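Local structure of SUMO-1 cysteine protease S273R (African swine fever virus pig/Kenya/KEN-50/1950, 6LJ9) at residues C45-E48 with S49-I52; E32-S35 with F36-K40; L87-N90 with F91-D94; T258-E261 with M262-R266. The protein is a cysteine protease that probably both matures the viral pp220 and pp62 polyproteins into core-shell proteins and blunts host innate immune responses. All coordinates share one frame; numbering follows the deposited sequence.

Interaction 1 of 4, residues C45-E48 with S49-I52; sequences CDSE and SCVI
With chi1 at 66°, Ser47 holds OG between its own backbone N and carbonyl carbon, and from there the hydroxyl turns back toward the amide of Cys50 three residues on. Cys50 N donates to Ser47 OG at 3.2 Å, although the exact place of that oxygen is less certain. Cys45 has SG anti to its carbonyl carbon, which sets the sulfur beside the Cys50 carbonyl, 3.3 Å from Cys50 O, while its CB packs against Cys50 CB at 3.6 Å and, more loosely, against CG2 of Val51. Ser47 sits at the N-cap position, right before the short helix 48-51, whose single turn is carried by backbone bonds. Val51 N donates to Ser47 O (3.2 Å) and only weakly to Glu48 O, whereas Ile52 N reaches Glu48 O at 3.1 Å along a nearly straight N-H line of 170°. The CG1 of Ile52 leans on that same carbonyl oxygen. Glu48 and Ser49 spend their polar ends on other parts of the chain: the Glu48 carboxylate bonds to Ser23 OG and Cys24 N, and Ser49 OG to Glu13 and the Ile272 carbonyl. Ile52 rests on Leu68 and Leu72 of helix 68-75.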
# COMPACT_ATOMS: atom_id res chain seq x y z
N CYS B 45 31.37 -11.10 -17.24
CA CYS B 45 30.16 -10.72 -16.53
C CYS B 45 30.21 -11.22 -15.09
O CYS B 45 30.81 -12.26 -14.80
CB CYS B 45 28.91 -11.28 -17.23
SG CYS B 45 28.77 -10.83 -18.98
N ASP B 46 29.59 -10.45 -14.19
CA ASP B 46 29.39 -10.88 -12.81
C ASP B 46 27.96 -10.55 -12.37
O ASP B 46 27.73 -10.15 -11.23
CB ASP B 46 30.41 -10.24 -11.87
CG ASP B 46 30.29 -8.73 -11.79
OD1 ASP B 46 29.59 -8.14 -12.65
OD2 ASP B 46 30.88 -8.13 -10.87
N SER B 47 27.01 -10.72 -13.27
CA SER B 47 25.60 -10.47 -12.99
C SER B 47 24.77 -11.04 -14.13
O SER B 47 25.26 -11.18 -15.26
CB SER B 47 25.31 -8.98 -12.81
OG SER B 47 25.51 -8.27 -14.02
N GLU B 48 23.52 -11.36 -13.82
CA GLU B 48 22.62 -11.89 -14.84
C GLU B 48 22.29 -10.84 -15.89
O GLU B 48 22.11 -11.18 -17.07
CB GLU B 48 21.34 -12.42 -14.19
CG GLU B 48 21.56 -13.59 -13.25
CD GLU B 48 20.28 -14.05 -12.59
OE1 GLU B 48 19.35 -13.23 -12.45
OE2 GLU B 48 20.20 -15.24 -12.23
N SER B 49 22.20 -9.57 -15.50
CA SER B 49 21.93 -8.51 -16.46
C SER B 49 23.08 -8.33 -17.44
O SER B 49 22.84 -8.01 -18.61
CB SER B 49 21.64 -7.19 -15.73
OG SER B 49 22.75 -6.80 -14.93
N CYS B 50 24.32 -8.53 -16.99
CA CYS B 50 25.45 -8.47 -17.91
C CYS B 50 25.45 -9.66 -18.86
O CYS B 50 25.93 -9.53 -20.00
CB CYS B 50 26.76 -8.43 -17.12
SG CYS B 50 26.95 -6.99 -16.05
N VAL B 51 24.93 -10.80 -18.43
CA VAL B 51 24.90 -11.99 -19.29
C VAL B 51 23.92 -11.79 -20.44
O VAL B 51 24.28 -11.96 -21.61
CB VAL B 51 24.55 -13.24 -18.46
CG1 VAL B 51 24.34 -14.43 -19.39
CG2 VAL B 51 25.64 -13.53 -17.45
N ILE B 52 22.68 -11.42 -20.12
CA ILE B 52 21.65 -11.27 -21.15
C ILE B 52 21.81 -10.02 -21.99
O ILE B 52 21.00 -9.77 -22.88
CB ILE B 52 20.24 -11.30 -20.53
CG1 ILE B 52 20.03 -10.12 -19.58
CG2 ILE B 52 20.00 -12.62 -19.81
CD1 ILE B 52 18.65 -10.09 -18.94

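Interaction 2 of 4, residues E32-S35 with F36-K40; sequences ELTS and FLQKK
Two hydrogen bonds lead this contact. Leu37 N donates to Leu33 O at 3.0 Å and holds the first turn of the short helix that begins at Thr34. On the outer side, Gln38 NE2 donates to Thr34 OG1 at 3.1 Å with an N-H angle of 161°, the hydroxyl oxygen lying in the plane of the amide. The two side chains run side by side and point the same way; Thr34 makes this possible by carrying OG1 anti to its backbone N (chi1 176°), and CG of Gln38 passes 3.2 Å from Thr34 O. The backbone bond from Gln38 N to Thr34 O is weak. One position further on, the extended chain of Lys39 lies along the carbonyl of Ser35, its CG 3.2 Å from Ser35 O, and ends in a weak bond from NZ to Ser35 OG.

Leu33, at the N-cap position where helix 27-32 gives way to the next, supplies the apolar side. Its CD2 comes to 4.4 Å from Phe36 CD2, obliquely to the ring, and its CB borders Leu37 CD1. Beyond the segment, Leu33 and Phe36 both rest on Val57 of helix 55-64, and Phe36 meets the Tyr60 ring edge-to-face. The turn is therefore amphipathic, with neutral or weak polar pairs on its exposed side and its firmer attachment to the fold made through hydrophobic side chains.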
# COMPACT_ATOMS: atom_id res chain seq x y z
N GLU B 32 16.96 -21.98 -20.60
CA GLU B 32 17.49 -21.82 -21.94
C GLU B 32 18.90 -21.23 -21.96
O GLU B 32 19.62 -21.42 -22.94
CB GLU B 32 16.55 -20.95 -22.78
CG GLU B 32 15.12 -21.45 -22.83
CD GLU B 32 14.90 -22.51 -23.89
OE1 GLU B 32 14.27 -22.19 -24.92
OE2 GLU B 32 15.38 -23.65 -23.71
N LEU B 33 19.30 -20.52 -20.90
CA LEU B 33 20.60 -19.86 -20.85
C LEU B 33 21.48 -20.39 -19.73
O LEU B 33 22.40 -19.69 -19.29
CB LEU B 33 20.43 -18.34 -20.71
CG LEU B 33 19.58 -17.66 -21.78
CD1 LEU B 33 19.48 -16.16 -21.51
CD2 LEU B 33 20.15 -17.92 -23.16
N THR B 34 21.24 -21.62 -19.27
CA THR B 34 22.04 -22.18 -18.19
C THR B 34 23.49 -22.38 -18.61
O THR B 34 24.39 -22.39 -17.76
CB THR B 34 21.44 -23.51 -17.73
OG1 THR B 34 22.29 -24.11 -16.74
CG2 THR B 34 21.29 -24.46 -18.90
N SER B 35 23.74 -22.55 -19.91
CA SER B 35 25.11 -22.70 -20.39
C SER B 35 25.90 -21.40 -20.24
O SER B 35 27.04 -21.41 -19.78
CB SER B 35 25.12 -23.16 -21.85
OG SER B 35 26.43 -23.14 -22.38
N PHE B 36 25.29 -20.27 -20.62
CA PHE B 36 25.98 -18.99 -20.53
C PHE B 36 26.08 -18.50 -19.09
O PHE B 36 27.07 -17.85 -18.73
CB PHE B 36 25.28 -17.95 -21.40
CG PHE B 36 25.42 -18.19 -22.88
CD1 PHE B 36 26.58 -17.82 -23.54
CD2 PHE B 36 24.40 -18.77 -23.60
CE1 PHE B 36 26.72 -18.04 -24.90
CE2 PHE B 36 24.53 -18.99 -24.96
CZ PHE B 36 25.69 -18.62 -25.61
N LEU B 37 25.07 -18.78 -18.27
CA LEU B 37 25.04 -18.24 -16.92
C LEU B 37 26.13 -18.83 -16.03
O LEU B 37 26.66 -18.13 -15.17
CB LEU B 37 23.66 -18.47 -16.29
CG LEU B 37 22.52 -17.60 -16.81
CD1 LEU B 37 21.19 -18.12 -16.30
CD2 LEU B 37 22.72 -16.15 -16.40
N GLN B 38 26.47 -20.10 -16.23
CA GLN B 38 27.45 -20.76 -15.38
C GLN B 38 28.89 -20.49 -15.81
O GLN B 38 29.82 -20.88 -15.08
CB GLN B 38 27.19 -22.26 -15.33
CG GLN B 38 25.79 -22.61 -14.85
CD GLN B 38 25.68 -24.03 -14.34
OE1 GLN B 38 26.52 -24.49 -13.56
NE2 GLN B 38 24.64 -24.74 -14.77
N LYS B 39 29.11 -19.85 -16.95
CA LYS B 39 30.42 -19.41 -17.39
C LYS B 39 30.44 -17.90 -17.60
O LYS B 39 31.09 -17.38 -18.51
CB LYS B 39 30.85 -20.15 -18.66
CG LYS B 39 29.91 -19.96 -19.84
CD LYS B 39 30.25 -20.90 -20.99
CE LYS B 39 29.28 -20.73 -22.14
NZ LYS B 39 29.38 -21.85 -23.11
N LYS B 40 29.71 -17.18 -16.74
CA LYS B 40 29.54 -15.74 -16.92
C LYS B 40 30.84 -14.98 -16.74
O LYS B 40 31.02 -13.91 -17.34
CB LYS B 40 28.48 -15.22 -15.94
CG LYS B 40 28.81 -15.45 -14.48
CD LYS B 40 27.61 -15.17 -13.59
CE LYS B 40 28.00 -15.15 -12.13
NZ LYS B 40 28.72 -16.39 -11.73

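Interaction 3 of 4, residues L87-N90 with F91-D94; sequences LLTN and FNID
Thr89 and Asn92 are joined by reciprocal hydrogen bonds between side chain and backbone. Thr89 N donates to Asn92 OD1 at 2.8 Å, in the carbonyl plane and on a lone pair, while Asn92 N returns a weak bond to Thr89 OG1 at 3.3 Å. The hydroxyl also donates to Asn92 OD1 at a very short 2.5 Å, so both the amide and the hydroxyl of Thr89 converge on one oxygen. In Thr89, chi1 of 64° holds OG1 between the backbone N and the carbonyl carbon, within reach of both Asn92 N and OD1. The other end of the Asn92 amide is tied down as well, ND2 donating to the carbonyl of Pro79.

This is a capping box, with Thr89 as N-cap of helix 90-103. Regular backbone bonds follow it: Ile93 N to Thr89 O at 3.2 Å and Asp94 N to Asn90 O at 3.0 Å.

Among the flat groups, Asn90 and Phe91 lie side by side and point the same way. Asn90 CG lies over one face of the ring, with amide and ring planes 60° apart and Asn90 OD1 3.4 Å from Phe91 CD2; Thr89 OG1 is at the ring's edge. Phe91 also meets the ring of Phe112.

Apolar packing falls to Leu88, whose CD2 touches Ile93 CG1 at 4.1 Å, the two side chains crossing at about a right angle. Both rest on Leu237 of helix 232-244, the helix that opens with the inferred nucleophile Cys232, and the side chain of Leu88 lies about 7 Å from that cysteine.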
# COMPACT_ATOMS: atom_id res chain seq x y z
N LEU B 87 26.15 11.59 -13.59
CA LEU B 87 24.90 12.27 -13.32
C LEU B 87 23.72 11.50 -13.89
O LEU B 87 23.81 10.87 -14.95
CB LEU B 87 24.91 13.68 -13.90
CG LEU B 87 26.06 14.60 -13.48
CD1 LEU B 87 25.74 16.05 -13.85
CD2 LEU B 87 26.34 14.47 -12.00
N LEU B 88 22.60 11.56 -13.17
CA LEU B 88 21.37 10.91 -13.60
C LEU B 88 20.72 11.70 -14.73
O LEU B 88 20.72 12.94 -14.73
CB LEU B 88 20.40 10.78 -12.42
CG LEU B 88 20.34 9.43 -11.72
CD1 LEU B 88 21.73 8.92 -11.38
CD2 LEU B 88 19.49 9.52 -10.47
N THR B 89 20.16 10.98 -15.69
CA THR B 89 19.41 11.58 -16.79
C THR B 89 17.91 11.46 -16.51
O THR B 89 17.48 10.80 -15.56
CB THR B 89 19.77 10.91 -18.12
OG1 THR B 89 19.36 9.54 -18.10
CG2 THR B 89 21.27 10.99 -18.37
N ASN B 90 17.12 12.11 -17.36
CA ASN B 90 15.67 12.01 -17.24
C ASN B 90 15.19 10.59 -17.50
O ASN B 90 14.14 10.19 -16.99
CB ASN B 90 14.99 12.98 -18.21
CG ASN B 90 15.74 13.12 -19.52
OD1 ASN B 90 16.68 12.37 -19.80
ND2 ASN B 90 15.31 14.07 -20.35
N PHE B 91 15.94 9.81 -18.29
CA PHE B 91 15.55 8.43 -18.54
C PHE B 91 15.81 7.55 -17.33
O PHE B 91 15.00 6.66 -17.02
CB PHE B 91 16.30 7.89 -19.76
CG PHE B 91 16.07 8.69 -21.01
CD1 PHE B 91 14.87 8.62 -21.69
CD2 PHE B 91 17.07 9.50 -21.52
CE1 PHE B 91 14.66 9.35 -22.84
CE2 PHE B 91 16.87 10.23 -22.67
CZ PHE B 91 15.66 10.16 -23.34
N ASN B 92 16.92 7.78 -16.63
CA ASN B 92 17.21 7.00 -15.42
C ASN B 92 16.15 7.23 -14.36
O ASN B 92 15.77 6.30 -13.63
CB ASN B 92 18.59 7.36 -14.88
CG ASN B 92 19.67 7.28 -15.94
OD1 ASN B 92 20.35 8.27 -16.21
ND2 ASN B 92 19.84 6.11 -16.54
N ILE B 93 15.65 8.46 -14.25
CA ILE B 93 14.67 8.79 -13.22
C ILE B 93 13.28 8.33 -13.62
O ILE B 93 12.52 7.81 -12.79
CB ILE B 93 14.72 10.30 -12.93
CG1 ILE B 93 16.10 10.70 -12.41
CG2 ILE B 93 13.63 10.69 -11.94
CD1 ILE B 93 16.31 12.19 -12.29
N ASP B 94 12.91 8.51 -14.89
CA ASP B 94 11.58 8.12 -15.35
C ASP B 94 11.39 6.61 -15.23
O ASP B 94 10.37 6.14 -14.73
CB ASP B 94 11.36 8.57 -16.79
CG ASP B 94 9.92 8.46 -17.22
OD1 ASP B 94 9.05 9.07 -16.56
OD2 ASP B 94 9.65 7.77 -18.23

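Interaction 4 of 4, residues T258-E261 with M262-R266; sequences TDEE and MYKFR
Met262, present as selenomethionine, bonds through its N-H to Thr258 O at 3.3 Å and so closes the first turn of helix 259-269, for which Thr258 is the N-cap: Thr258 OG1 takes the N-H of Glu261 at 3.1 Å. With CG anti to its carbonyl carbon and bends at chi2 and chi3, the Met262 chain folds back, CG 3.4 Å from Thr258 O and CE 3.7 Å from Glu261 O, beside Tyr235 and Phe238 of helix 232-244. Tyr263 N makes the next bond, to Asp259 O at 2.8 Å, while its ring leads away. Lys264 N bonds to Glu260 O at 3.1 Å, and its extended chain runs beside that of Glu260, pointing the same way, to a long salt bridge of 3.9 Å between NZ and Glu260 OE2. Phe265 N gives only a weak bond to Glu261 O; its ring turns away to meet Phe238 edge-to-face. The Arg266 guanidinium is taken up by Glu231 and the carbonyls of Gly86 and Pro81.

Asp259 is held by Ser228 OG and Arg227 N and packs on Gln226, a predicted substrate-binding residue. The acids Asp259, Glu260 and Glu261, the last also bonded through OE2 to Ser2 N, would be expected to suit the helix dipole, but the loose Glu260-Lys264 pair on the exposed side probably adds little beside the capping and backbone bonds.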
# COMPACT_ATOMS: atom_id res chain seq x y z
N THR B 258 24.40 11.99 4.19
CA THR B 258 25.69 12.17 3.55
C THR B 258 25.67 11.73 2.09
O THR B 258 24.81 10.96 1.65
CB THR B 258 26.77 11.39 4.30
OG1 THR B 258 26.54 9.98 4.13
CG2 THR B 258 26.73 11.72 5.79
N ASP B 259 26.63 12.26 1.33
CA ASP B 259 26.81 11.83 -0.06
C ASP B 259 27.26 10.38 -0.13
O ASP B 259 26.97 9.68 -1.11
CB ASP B 259 27.81 12.73 -0.77
CG ASP B 259 27.38 14.19 -0.79
OD1 ASP B 259 27.57 14.88 0.24
OD2 ASP B 259 26.86 14.65 -1.83
N GLU B 260 27.98 9.90 0.89
CA GLU B 260 28.39 8.50 0.93
C GLU B 260 27.18 7.58 0.97
O GLU B 260 27.14 6.56 0.26
CB GLU B 260 29.30 8.25 2.13
CG GLU B 260 29.72 6.81 2.30
CD GLU B 260 30.42 6.57 3.63
OE1 GLU B 260 30.31 7.44 4.52
OE2 GLU B 260 31.07 5.52 3.78
N GLU B 261 26.19 7.90 1.81
CA GLU B 261 24.97 7.11 1.86
C GLU B 261 24.21 7.15 0.55
O GLU B 261 23.58 6.16 0.16
CB GLU B 261 24.08 7.59 3.01
CG GLU B 261 23.90 6.60 4.14
CD GLU B 261 23.20 7.20 5.33
OE1 GLU B 261 23.62 8.30 5.77
OE2 GLU B 261 22.24 6.59 5.84
N MSE B 262 24.26 8.27 -0.16
CA MSE B 262 23.55 8.40 -1.43
C MSE B 262 24.29 7.71 -2.56
O MSE B 262 23.68 7.23 -3.52
CB MSE B 262 23.32 9.87 -1.76
CG MSE B 262 22.47 10.61 -0.75
SE MSE B 262 20.63 9.95 -0.67
CE MSE B 262 20.81 8.61 0.73
N TYR B 263 25.62 7.66 -2.46
CA TYR B 263 26.39 6.91 -3.45
C TYR B 263 26.12 5.41 -3.32
O TYR B 263 26.06 4.70 -4.32
CB TYR B 263 27.89 7.20 -3.29
CG TYR B 263 28.74 6.50 -4.32
CD1 TYR B 263 28.85 6.99 -5.62
CD2 TYR B 263 29.45 5.35 -4.00
CE1 TYR B 263 29.63 6.35 -6.56
CE2 TYR B 263 30.24 4.70 -4.94
CZ TYR B 263 30.32 5.21 -6.22
OH TYR B 263 31.10 4.58 -7.16
N LYS B 264 25.96 4.93 -2.08
CA LYS B 264 25.57 3.54 -1.89
C LYS B 264 24.13 3.30 -2.34
O LYS B 264 23.78 2.17 -2.71
CB LYS B 264 25.73 3.15 -0.42
CG LYS B 264 27.17 3.11 0.06
CD LYS B 264 27.25 2.74 1.54
CE LYS B 264 28.69 2.67 2.02
NZ LYS B 264 28.78 2.38 3.47
N PHE B 265 23.30 4.34 -2.33
CA PHE B 265 21.93 4.20 -2.80
C PHE B 265 21.86 3.97 -4.30
O PHE B 265 20.83 3.48 -4.79
CB PHE B 265 21.12 5.45 -2.42
CG PHE B 265 19.66 5.35 -2.75
CD1 PHE B 265 18.87 4.36 -2.19
CD2 PHE B 265 19.07 6.25 -3.63
CE1 PHE B 265 17.53 4.26 -2.49
CE2 PHE B 265 17.72 6.15 -3.93
CZ PHE B 265 16.95 5.16 -3.37
N ARG B 266 22.93 4.29 -5.04
CA ARG B 266 22.97 3.98 -6.46
C ARG B 266 22.87 2.48 -6.70
O ARG B 266 22.29 2.04 -7.70
CB ARG B 266 24.25 4.52 -7.09
CG ARG B 266 24.33 6.04 -7.15
CD ARG B 266 25.69 6.49 -7.66
NE ARG B 266 25.76 7.94 -7.86
CZ ARG B 266 25.57 8.54 -9.03
NH1 ARG B 266 25.31 7.82 -10.11
NH2 ARG B 266 25.66 9.86 -9.12

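Overall arrangement
The four contacts fall into two pairs. Interactions 1 and 2, with centres 10 Å apart, join consecutive short helices: Cys45 N probably bonds to Lys40 O at 2.8 Å, and Val51 CG1 packs on Leu37 CD2 at 3.8 Å. Both lie away from the catalytic residues. Interactions 3 and 4, whose centres are 16 Å apart, meet where Leu88 CD1 touches Arg266 NH1 at 3.9 Å, and they approach the active site from different parts of the chain: the side chains of Leu88 and Asp259 are about 7 Å and 8 Å from that of the inferred nucleophile Cys232. Between the pairs, interactions 1 and 4 come no nearer than about 11 Å between nearest atoms.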